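Local coordinates for suppressor protein MPT5 (Saccharomyces cerevisiae, PDB 5BZ1) that binds short sequence elements in the 3' untranslated regions of target mRNAs through its Pumilio-repeat domain and so regulates their expression after transcription, at residues F53-I57 against L81-I85; S93-T99 against D138-V144. All coordinates share one frame; numbering follows the deposited sequence.

How the interactions relate
Both contacts lie in the N-terminal half of the Pumilio-repeat array, in series along the chain, with centres about 15 Å apart. Interaction 1 packs helix 53-57 against the last turn of helix 75-85, a buried apolar contact whose nearest atom stays about 8 Å from the RNA. Interaction 2 joins two successive repeats, Pumilio 3 and Pumilio 4, through the turns that open helices 98-107 and 141-151, and it reaches the RNA directly: Asn142 reads U6 of chain B and His143 lies against U7 of chain B. The two touch where Ile57 CG2 packs on Gly98 CA at 4.0 Å, so the apolar core of interaction 1 lies directly against the start of helix 98-107.

Interaction 1 (F53-I57 against L81-I85); sequences FLDLI and LIQTI
Helix 53-57 and the final turn of the helix ending at Ile85 cross almost perpendicularly, their short axes 10.3 Å apart at an angle of 89°, with Phe53 closest to Leu81 and Leu54 closest to Ile85 along the backbones. The central contact is a CH-pi interaction: methyl CD1 of Leu81 sits over one face of the Phe53 ring, 3.5 Å from its centroid and 18° off the normal, and lies nearest to CG. Leu81 turns CG away from its own backbone N (chi1 162°), which carries this methyl toward helix 53-57 although its CB does not point there. The hydroxyl OG1 of Thr84 stands at the ring edge, 3.9 Å from Phe53 CD2, while its hydrogen bond goes to Leu80 O, one turn back in its own helix. Beside the base of the Phe53 side chain, the branch methyl CG2 of Ile85 fills the corner between the helices, 3.8 Å from Leu54 N and also against CB of Phe53 and of Leu54. Ile57 meets Ile85 tip to tip, its CD1 4.1 Å from Ile85 CG2. No hydrogen bond crosses the interface. Tyr46 adds an edge-to-face contact to Phe53, and Ile92 packs on Leu54, Ile57 and Ile85, so the apolar cluster extends to helix 89-93 across the Pumilio 2-Pumilio 3 boundary, as expected of the continuous hydrophobic core of an all-helical Pumilio-repeat solenoid.

Interaction 2 (S93-T99 against D138-V144); sequences SINQYGT and DLNGNHV. With nucleotides of chain B.
The two segments, each leading through a turn into a helix, come closest at Ser93 and Gly141, whose CA atoms are 4.5 Å apart. Asn140 reaches across to the loop of 93-99: its ND2 donates to Ile94 O at 3.2 Å; that oxygen lies somewhat out of the Asn140 amide plane, and the donor comes from above the Ile94 carbonyl plane. The backbone O of Asn140 accepts from Thr99 OG1 at 2.9 Å, also from above the carbonyl plane. The Thr99 hydroxyl, trans to the backbone N (chi1 -173°), is directed to this oxygen, while Val144 CG2 packs against OG1 and Gln103 provides OG1 with a second polar partner. Val144 also packs its methyls on CB and OG of Ser93, whose hydroxyl is hydrogen-bonded to Val89 O. Water 1 bridges Ile94 O and Asp138 OD1, and water 2 links Gln96 O to Asn140 OD1. Each turn has its own cap: Asn95 OD1 accepts from the N-H groups of Tyr97 and Gly98, and Asp138 OD2 from those of Asn140 and Gly141. An alanine in place of Asn140 is likely to leave Ile94 O without its direct protein donor and water 2 without its Asn140 partner, weakening the link between the turns. On the RNA side, Asn142 pairs with the uracil edge of U6 of chain B: OD1 takes N3-H at 2.8 Å, almost straight at 178°, and ND2 donates to O2. That same ND2 is bonded to Asp138 O at 2.8 Å, which fixes the amide's orientation. One face of the His143 ring lies against U7 of chain B, with C4 3.5 Å above its plane. Capping and inter-repeat bonds thus brace the turn behind a uracil-reading amide, consistent with base recognition by Pumilio repeats.

Interaction 1 (F53-I57 against L81-I85)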
ATOM      1  N   PHE A  53      28.724  14.471 -10.470  1.00 22.17           N
ATOM      2  CA  PHE A  53      27.809  13.843  -9.518  1.00 31.80           C
ATOM      3  C   PHE A  53      26.712  13.012 -10.185  1.00 26.16           C
ATOM      4  O   PHE A  53      26.473  11.868  -9.796  1.00 32.69           O
ATOM      5  CB  PHE A  53      27.184  14.899  -8.604  1.00 34.70           C
ATOM      6  CG  PHE A  53      28.046  15.273  -7.434  1.00 35.39           C
ATOM      7  CD1 PHE A  53      28.912  14.343  -6.876  1.00 36.46           C
ATOM      8  CD2 PHE A  53      27.990  16.549  -6.889  1.00 33.30           C
ATOM      9  CE1 PHE A  53      29.712  14.675  -5.795  1.00 38.62           C
ATOM     10  CE2 PHE A  53      28.786  16.889  -5.806  1.00 31.94           C
ATOM     11  CZ  PHE A  53      29.648  15.952  -5.259  1.00 34.59           C
ATOM     12  N   LEU A  54      26.055  13.584 -11.190  1.00 24.96           N
ATOM     13  CA  LEU A  54      24.983  12.877 -11.885  1.00 28.78           C
ATOM     14  C   LEU A  54      25.523  11.660 -12.631  1.00 28.12           C
ATOM     15  O   LEU A  54      24.918  10.585 -12.598  1.00 26.90           O
ATOM     16  CB  LEU A  54      24.248  13.801 -12.858  1.00 26.48           C
ATOM     17  CG  LEU A  54      23.131  13.118 -13.655  1.00 32.12           C
ATOM     18  CD1 LEU A  54      22.062  12.572 -12.717  1.00 24.01           C
ATOM     19  CD2 LEU A  54      22.517  14.063 -14.676  1.00 29.39           C
ATOM     20  N   ASP A  55      26.669  11.834 -13.289  1.00 27.05           N
ATOM     21  CA  ASP A  55      27.292  10.760 -14.056  1.00 29.60           C
ATOM     22  C   ASP A  55      27.627   9.565 -13.157  1.00 30.10           C
ATOM     23  O   ASP A  55      27.327   8.420 -13.493  1.00 31.81           O
ATOM     24  CB  ASP A  55      28.563  11.273 -14.742  1.00 32.92           C
ATOM     25  CG  ASP A  55      28.348  12.594 -15.466  1.00 35.06           C
ATOM     26  OD1 ASP A  55      28.345  12.605 -16.715  1.00 38.25           O
ATOM     27  OD2 ASP A  55      28.181  13.621 -14.777  1.00 37.06           O
ATOM     28  N   LEU A  56      28.236   9.849 -12.010  1.00 24.02           N
ATOM     29  CA  LEU A  56      28.641   8.812 -11.067  1.00 25.16           C
ATOM     30  C   LEU A  56      27.444   8.083 -10.449  1.00 29.83           C
ATOM     31  O   LEU A  56      27.459   6.859 -10.301  1.00 26.56           O
ATOM     32  CB  LEU A  56      29.523   9.413  -9.972  1.00 28.49           C
ATOM     33  CG  LEU A  56      30.832  10.018 -10.475  1.00 35.61           C
ATOM     34  CD1 LEU A  56      31.649  10.593  -9.329  1.00 34.99           C
ATOM     35  CD2 LEU A  56      31.638   8.977 -11.231  1.00 31.24           C
ATOM     36  N   ILE A  57      26.412   8.844 -10.097  1.00 26.05           N
ATOM     37  CA  ILE A  57      25.178   8.293  -9.539  1.00 25.60           C
ATOM     38  C   ILE A  57      24.571   7.236 -10.464  1.00 27.65           C
ATOM     39  O   ILE A  57      23.982   6.252 -10.005  1.00 29.14           O
ATOM     40  CB  ILE A  57      24.167   9.429  -9.250  1.00 29.19           C
ATOM     41  CG1 ILE A  57      24.492  10.091  -7.911  1.00 27.27           C
ATOM     42  CG2 ILE A  57      22.729   8.921  -9.246  1.00 27.30           C
ATOM     43  CD1 ILE A  57      23.769  11.405  -7.678  1.00 29.99           C
ATOM     44  N   LEU A  81      25.889  18.376  -3.025  1.00 31.37           N
ATOM     45  CA  LEU A  81      25.599  17.215  -3.870  1.00 31.88           C
ATOM     46  C   LEU A  81      24.128  17.189  -4.288  1.00 30.33           C
ATOM     47  O   LEU A  81      23.806  16.991  -5.462  1.00 27.02           O
ATOM     48  CB  LEU A  81      25.961  15.914  -3.142  1.00 33.58           C
ATOM     49  CG  LEU A  81      25.353  14.610  -3.677  1.00 40.78           C
ATOM     50  CD1 LEU A  81      25.834  14.308  -5.082  1.00 40.05           C
ATOM     51  CD2 LEU A  81      25.655  13.433  -2.762  1.00 36.82           C
ATOM     52  N   ILE A  82      23.242  17.389  -3.318  1.00 26.98           N
ATOM     53  CA  ILE A  82      21.808  17.363  -3.577  1.00 25.68           C
ATOM     54  C   ILE A  82      21.383  18.573  -4.414  1.00 28.90           C
ATOM     55  O   ILE A  82      20.531  18.455  -5.295  1.00 27.17           O
ATOM     56  CB  ILE A  82      21.006  17.281  -2.261  1.00 30.23           C
ATOM     57  CG1 ILE A  82      21.244  15.927  -1.588  1.00 27.57           C
ATOM     58  CG2 ILE A  82      19.519  17.485  -2.510  1.00 28.12           C
ATOM     59  CD1 ILE A  82      20.572  15.776  -0.231  1.00 28.97           C
ATOM     60  N   GLN A  83      21.989  19.728  -4.142  1.00 30.18           N
ATOM     61  CA  GLN A  83      21.747  20.930  -4.938  1.00 37.37           C
ATOM     62  C   GLN A  83      22.079  20.702  -6.409  1.00 39.23           C
ATOM     63  O   GLN A  83      21.433  21.260  -7.293  1.00 37.40           O
ATOM     64  CB  GLN A  83      22.566  22.110  -4.401  1.00 35.73           C
ATOM     65  CG  GLN A  83      21.809  23.025  -3.442  1.00 40.49           C
ATOM     66  CD  GLN A  83      22.734  23.925  -2.636  1.00 55.71           C
ATOM     67  OE1 GLN A  83      23.959  23.784  -2.686  1.00 63.56           O
ATOM     68  NE2 GLN A  83      22.153  24.854  -1.886  1.00 52.11           N
ATOM     69  N   THR A  84      23.089  19.875  -6.661  1.00 36.16           N
ATOM     70  CA  THR A  84      23.553  19.619  -8.019  1.00 35.66           C
ATOM     71  C   THR A  84      22.586  18.729  -8.806  1.00 33.57           C
ATOM     72  O   THR A  84      22.366  18.944  -9.998  1.00 34.99           O
ATOM     73  CB  THR A  84      24.957  18.976  -8.020  1.00 35.71           C
ATOM     74  OG1 THR A  84      25.853  19.776  -7.237  1.00 34.80           O
ATOM     75  CG2 THR A  84      25.499  18.857  -9.437  1.00 35.49           C
ATOM     76  N   ILE A  85      21.997  17.740  -8.137  1.00 28.42           N
ATOM     77  CA  ILE A  85      21.263  16.693  -8.844  1.00 31.48           C
ATOM     78  C   ILE A  85      19.747  16.649  -8.633  1.00 32.08           C
ATOM     79  O   ILE A  85      19.073  15.832  -9.259  1.00 34.24           O
ATOM     80  CB  ILE A  85      21.867  15.288  -8.564  1.00 29.57           C
ATOM     81  CG1 ILE A  85      21.895  14.985  -7.065  1.00 29.08           C
ATOM     82  CG2 ILE A  85      23.270  15.179  -9.145  1.00 25.67           C
ATOM     83  CD1 ILE A  85      20.645  14.320  -6.535  1.00 26.59           C
TER

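Interaction 2 (S93-T99 against D138-V144)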
ATOM      1  N   SER A  93      15.843   7.998 -10.600  1.00 20.66           N
ATOM      2  CA  SER A  93      14.974   6.999  -9.982  1.00 25.26           C
ATOM      3  C   SER A  93      14.637   5.811 -10.893  1.00 28.75           C
ATOM      4  O   SER A  93      14.481   4.687 -10.418  1.00 28.81           O
ATOM      5  CB  SER A  93      13.690   7.660  -9.474  1.00 24.92           C
ATOM      6  OG  SER A  93      13.987   8.707  -8.572  1.00 29.59           O
ATOM      7  N   ILE A  94      14.520   6.061 -12.195  1.00 26.79           N
ATOM      8  CA  ILE A  94      14.223   4.995 -13.150  1.00 27.51           C
ATOM      9  C   ILE A  94      15.478   4.213 -13.532  1.00 24.97           C
ATOM     10  O   ILE A  94      15.400   3.193 -14.217  1.00 28.94           O
ATOM     11  CB  ILE A  94      13.588   5.533 -14.441  1.00 32.50           C
ATOM     12  CG1 ILE A  94      14.571   6.436 -15.190  1.00 38.87           C
ATOM     13  CG2 ILE A  94      12.285   6.269 -14.142  1.00 34.41           C
ATOM     14  CD1 ILE A  94      14.016   6.990 -16.488  1.00 37.14           C
ATOM     15  N   ASN A  95      16.637   4.705 -13.106  1.00 26.64           N
ATOM     16  CA  ASN A  95      17.905   4.061 -13.439  1.00 26.34           C
ATOM     17  C   ASN A  95      18.233   2.943 -12.452  1.00 27.25           C
ATOM     18  O   ASN A  95      18.041   3.104 -11.243  1.00 27.75           O
ATOM     19  CB  ASN A  95      19.033   5.092 -13.454  1.00 22.63           C
ATOM     20  CG  ASN A  95      20.303   4.556 -14.087  1.00 29.13           C
ATOM     21  OD1 ASN A  95      21.203   4.077 -13.398  1.00 31.83           O
ATOM     22  ND2 ASN A  95      20.381   4.637 -15.410  1.00 31.01           N
ATOM     23  N   GLN A  96      18.729   1.819 -12.965  1.00 28.84           N
ATOM     24  CA  GLN A  96      18.989   0.650 -12.128  1.00 31.93           C
ATOM     25  C   GLN A  96      20.108   0.915 -11.126  1.00 32.04           C
ATOM     26  O   GLN A  96      20.144   0.316 -10.047  1.00 28.41           O
ATOM     27  CB  GLN A  96      19.312  -0.578 -12.987  1.00 32.86           C
ATOM     28  CG  GLN A  96      20.617  -0.485 -13.770  1.00 38.57           C
ATOM     29  CD  GLN A  96      20.949  -1.772 -14.504  1.00 46.96           C
ATOM     30  OE1 GLN A  96      20.896  -2.858 -13.930  1.00 49.79           O
ATOM     31  NE2 GLN A  96      21.297  -1.653 -15.780  1.00 49.40           N
ATOM     32  N   TYR A  97      21.015   1.819 -11.486  1.00 26.68           N
ATOM     33  CA  TYR A  97      22.097   2.215 -10.598  1.00 28.69           C
ATOM     34  C   TYR A  97      21.697   3.474  -9.833  1.00 27.41           C
ATOM     35  O   TYR A  97      21.981   3.603  -8.640  1.00 27.61           O
ATOM     36  CB  TYR A  97      23.384   2.443 -11.397  1.00 27.68           C
ATOM     37  CG  TYR A  97      23.776   1.245 -12.231  1.00 30.70           C
ATOM     38  CD1 TYR A  97      24.090   0.037 -11.628  1.00 26.82           C
ATOM     39  CD2 TYR A  97      23.819   1.317 -13.616  1.00 32.47           C
ATOM     40  CE1 TYR A  97      24.439  -1.068 -12.377  1.00 28.07           C
ATOM     41  CE2 TYR A  97      24.170   0.217 -14.375  1.00 32.10           C
ATOM     42  CZ  TYR A  97      24.479  -0.971 -13.750  1.00 33.37           C
ATOM     43  OH  TYR A  97      24.826  -2.071 -14.494  1.00 39.83           O
ATOM     44  N   GLY A  98      21.026   4.391 -10.526  1.00 25.16           N
ATOM     45  CA  GLY A  98      20.591   5.640  -9.927  1.00 26.36           C
ATOM     46  C   GLY A  98      19.688   5.457  -8.718  1.00 27.26           C
ATOM     47  O   GLY A  98      19.836   6.162  -7.717  1.00 24.93           O
ATOM     48  N   THR A  99      18.757   4.510  -8.806  1.00 23.01           N
ATOM     49  CA  THR A  99      17.823   4.265  -7.712  1.00 25.11           C
ATOM     50  C   THR A  99      18.542   3.861  -6.423  1.00 28.74           C
ATOM     51  O   THR A  99      18.114   4.237  -5.337  1.00 30.10           O
ATOM     52  CB  THR A  99      16.737   3.221  -8.090  1.00 27.97           C
ATOM     53  OG1 THR A  99      15.756   3.138  -7.050  1.00 28.14           O
ATOM     54  CG2 THR A  99      17.345   1.837  -8.318  1.00 22.92           C
ATOM     55  N   ASP A 138       7.260   2.119 -11.643  1.00 27.68           N
ATOM     56  CA  ASP A 138       8.516   1.680 -12.248  1.00 28.16           C
ATOM     57  C   ASP A 138       9.283   0.683 -11.380  1.00 24.90           C
ATOM     58  O   ASP A 138       9.362   0.831 -10.156  1.00 27.73           O
ATOM     59  CB  ASP A 138       9.413   2.877 -12.586  1.00 29.85           C
ATOM     60  CG  ASP A 138      10.681   2.466 -13.310  1.00 35.04           C
ATOM     61  OD1 ASP A 138      10.624   2.243 -14.539  1.00 33.69           O
ATOM     62  OD2 ASP A 138      11.734   2.370 -12.648  1.00 34.32           O
ATOM     63  N   LEU A 139       9.841  -0.328 -12.042  1.00 27.83           N
ATOM     64  CA  LEU A 139      10.636  -1.375 -11.411  1.00 33.25           C
ATOM     65  C   LEU A 139      11.706  -0.819 -10.465  1.00 36.23           C
ATOM     66  O   LEU A 139      11.929  -1.359  -9.379  1.00 30.25           O
ATOM     67  CB  LEU A 139      11.287  -2.230 -12.501  1.00 32.51           C
ATOM     68  CG  LEU A 139      12.323  -3.280 -12.105  1.00 41.03           C
ATOM     69  CD1 LEU A 139      11.693  -4.340 -11.214  1.00 42.54           C
ATOM     70  CD2 LEU A 139      12.936  -3.916 -13.344  1.00 41.62           C
ATOM     71  N   ASN A 140      12.362   0.262 -10.881  1.00 30.50           N
ATOM     72  CA  ASN A 140      13.407   0.884 -10.075  1.00 25.64           C
ATOM     73  C   ASN A 140      12.892   2.062  -9.255  1.00 24.74           C
ATOM     74  O   ASN A 140      13.247   2.219  -8.082  1.00 23.43           O
ATOM     75  CB  ASN A 140      14.560   1.337 -10.972  1.00 26.63           C
ATOM     76  CG  ASN A 140      15.271   0.178 -11.629  1.00 35.29           C
ATOM     77  OD1 ASN A 140      15.672  -0.772 -10.959  1.00 41.12           O
ATOM     78  ND2 ASN A 140      15.406   0.235 -12.949  1.00 37.99           N
ATOM     79  N   GLY A 141      12.050   2.882  -9.878  1.00 25.43           N
ATOM     80  CA  GLY A 141      11.554   4.097  -9.255  1.00 22.61           C
ATOM     81  C   GLY A 141      10.682   3.904  -8.027  1.00 26.97           C
ATOM     82  O   GLY A 141      10.697   4.744  -7.121  1.00 23.61           O
ATOM     83  N   ASN A 142       9.927   2.809  -7.979  1.00 23.47           N
ATOM     84  CA  ASN A 142       8.994   2.603  -6.874  1.00 27.70           C
ATOM     85  C   ASN A 142       9.721   2.472  -5.534  1.00 25.69           C
ATOM     86  O   ASN A 142       9.151   2.756  -4.483  1.00 28.80           O
ATOM     87  CB  ASN A 142       8.069   1.403  -7.130  1.00 22.53           C
ATOM     88  CG  ASN A 142       8.716   0.070  -6.776  1.00 28.79           C
ATOM     89  OD1 ASN A 142       8.564  -0.431  -5.660  1.00 30.97           O
ATOM     90  ND2 ASN A 142       9.435  -0.513  -7.730  1.00 25.10           N
ATOM     91  N   HIS A 143      10.986   2.063  -5.580  1.00 26.63           N
ATOM     92  CA  HIS A 143      11.789   1.953  -4.368  1.00 25.59           C
ATOM     93  C   HIS A 143      12.164   3.332  -3.823  1.00 30.38           C
ATOM     94  O   HIS A 143      12.254   3.526  -2.605  1.00 30.21           O
ATOM     95  CB  HIS A 143      13.049   1.117  -4.626  1.00 29.30           C
ATOM     96  CG  HIS A 143      12.767  -0.301  -5.007  1.00 34.71           C
ATOM     97  ND1 HIS A 143      12.293  -1.236  -4.106  1.00 35.16           N
ATOM     98  CD2 HIS A 143      12.893  -0.955  -6.184  1.00 36.90           C
ATOM     99  CE1 HIS A 143      12.136  -2.393  -4.713  1.00 32.57           C
ATOM    100  NE2 HIS A 143      12.495  -2.251  -5.983  1.00 36.38           N
ATOM    101  N   VAL A 144      12.391   4.280  -4.730  1.00 25.42           N
ATOM    102  CA  VAL A 144      12.668   5.660  -4.344  1.00 23.53           C
ATOM    103  C   VAL A 144      11.433   6.308  -3.709  1.00 23.16           C
ATOM    104  O   VAL A 144      11.533   6.979  -2.679  1.00 24.86           O
ATOM    105  CB  VAL A 144      13.159   6.499  -5.544  1.00 28.58           C
ATOM    106  CG1 VAL A 144      13.241   7.978  -5.176  1.00 23.81           C
ATOM    107  CG2 VAL A 144      14.517   5.992  -6.033  1.00 26.99           C
TER
ATOM    108  P     U B   6       9.504 -10.614  -5.025  1.00 39.18           P
ATOM    109  OP1   U B   6       9.052 -11.848  -5.723  1.00 37.86           O
ATOM    110  OP2   U B   6      10.493 -10.715  -3.913  1.00 40.75           O
ATOM    111  O5'   U B   6      10.093  -9.594  -6.100  1.00 37.88           O
ATOM    112  C5'   U B   6       9.484  -9.431  -7.377  1.00 37.69           C
ATOM    113  C4'   U B   6      10.009  -8.210  -8.095  1.00 36.54           C
ATOM    114  O4'   U B   6       9.164  -7.067  -7.789  1.00 37.29           O
ATOM    115  C3'   U B   6      11.438  -7.797  -7.734  1.00 37.10           C
ATOM    116  O3'   U B   6      12.088  -7.277  -8.895  1.00 37.33           O
ATOM    117  C2'   U B   6      11.218  -6.668  -6.729  1.00 35.24           C
ATOM    118  O2'   U B   6      12.288  -5.749  -6.625  1.00 35.96           O
ATOM    119  C1'   U B   6       9.961  -6.009  -7.287  1.00 37.14           C
ATOM    120  N1    U B   6       9.183  -5.247  -6.297  1.00 39.11           N
ATOM    121  C2    U B   6       9.213  -3.866  -6.406  1.00 31.91           C
ATOM    122  O2    U B   6       9.852  -3.298  -7.276  1.00 31.25           O
ATOM    123  N3    U B   6       8.481  -3.178  -5.462  1.00 35.70           N
ATOM    124  C4    U B   6       7.730  -3.730  -4.440  1.00 41.96           C
ATOM    125  O4    U B   6       7.121  -2.986  -3.664  1.00 42.90           O
ATOM    126  C5    U B   6       7.750  -5.166  -4.402  1.00 43.08           C
ATOM    127  C6    U B   6       8.456  -5.865  -5.306  1.00 41.89           C
ATOM    128  P     U B   7      13.443  -7.959  -9.442  1.00 44.87           P
ATOM    129  OP1   U B   7      13.801  -7.332 -10.744  1.00 43.21           O
ATOM    130  OP2   U B   7      13.255  -9.433  -9.385  1.00 45.01           O
ATOM    131  O5'   U B   7      14.548  -7.538  -8.367  1.00 47.41           O
ATOM    132  C5'   U B   7      15.879  -8.047  -8.435  1.00 51.43           C
ATOM    133  C4'   U B   7      16.566  -8.036  -7.087  1.00 51.85           C
ATOM    134  O4'   U B   7      17.099  -6.708  -6.819  1.00 46.85           O
ATOM    135  C3'   U B   7      15.678  -8.388  -5.889  1.00 55.21           C
ATOM    136  O3'   U B   7      16.458  -9.081  -4.908  1.00 58.12           O
ATOM    137  C2'   U B   7      15.303  -7.011  -5.347  1.00 52.67           C
ATOM    138  O2'   U B   7      14.909  -6.993  -3.992  1.00 54.54           O
ATOM    139  C1'   U B   7      16.601  -6.242  -5.580  1.00 45.57           C
ATOM    140  N1    U B   7      16.455  -4.780  -5.648  1.00 45.69           N
ATOM    141  C2    U B   7      16.845  -4.050  -4.535  1.00 48.37           C
ATOM    142  O2    U B   7      17.273  -4.572  -3.518  1.00 47.75           O
ATOM    143  N3    U B   7      16.707  -2.687  -4.641  1.00 45.96           N
ATOM    144  C4    U B   7      16.237  -1.991  -5.737  1.00 44.85           C
ATOM    145  O4    U B   7      16.175  -0.761  -5.677  1.00 40.96           O
ATOM    146  C5    U B   7      15.865  -2.817  -6.853  1.00 47.88           C
ATOM    147  C6    U B   7      15.986  -4.151  -6.778  1.00 46.23           C
ATOM    148  P     U B   9      21.918  -6.881  -5.597  1.00 61.14           P
ATOM    149  OP1   U B   9      22.530  -6.305  -4.370  1.00 69.65           O
ATOM    150  OP2   U B   9      20.506  -6.571  -5.928  1.00 58.64           O
ATOM    151  O5'   U B   9      22.826  -6.453  -6.834  1.00 65.09           O
ATOM    152  C5'   U B   9      22.456  -6.751  -8.174  1.00 56.86           C
ATOM    153  C4'   U B   9      23.167  -5.833  -9.132  1.00 51.68           C
ATOM    154  O4'   U B   9      22.701  -4.477  -8.921  1.00 50.31           O
ATOM    155  C3'   U B   9      24.673  -5.754  -8.944  1.00 53.40           C
ATOM    156  O3'   U B   9      25.350  -6.793  -9.631  1.00 57.44           O
ATOM    157  C2'   U B   9      25.017  -4.356  -9.450  1.00 57.88           C
ATOM    158  O2'   U B   9      25.155  -4.344 -10.865  1.00 63.95           O
ATOM    159  C1'   U B   9      23.763  -3.565  -9.072  1.00 49.27           C
ATOM    160  N1    U B   9      23.910  -2.801  -7.809  1.00 45.69           N
ATOM    161  C2    U B   9      24.547  -1.570  -7.861  1.00 42.32           C
ATOM    162  O2    U B   9      25.011  -1.108  -8.890  1.00 45.77           O
ATOM    163  N3    U B   9      24.638  -0.902  -6.662  1.00 43.90           N
ATOM    164  C4    U B   9      24.154  -1.332  -5.444  1.00 45.20           C
ATOM    165  O4    U B   9      24.316  -0.618  -4.451  1.00 41.95           O
ATOM    166  C5    U B   9      23.499  -2.608  -5.473  1.00 45.89           C
ATOM    167  C6    U B   9      23.392  -3.282  -6.625  1.00 47.29           C
TER
HETATM  168  O   HOH W   1      13.035   2.027 -15.516  1.00 48.27           O
HETATM  169  O   HOH W   2      18.314  -1.672  -9.212  1.00 38.04           O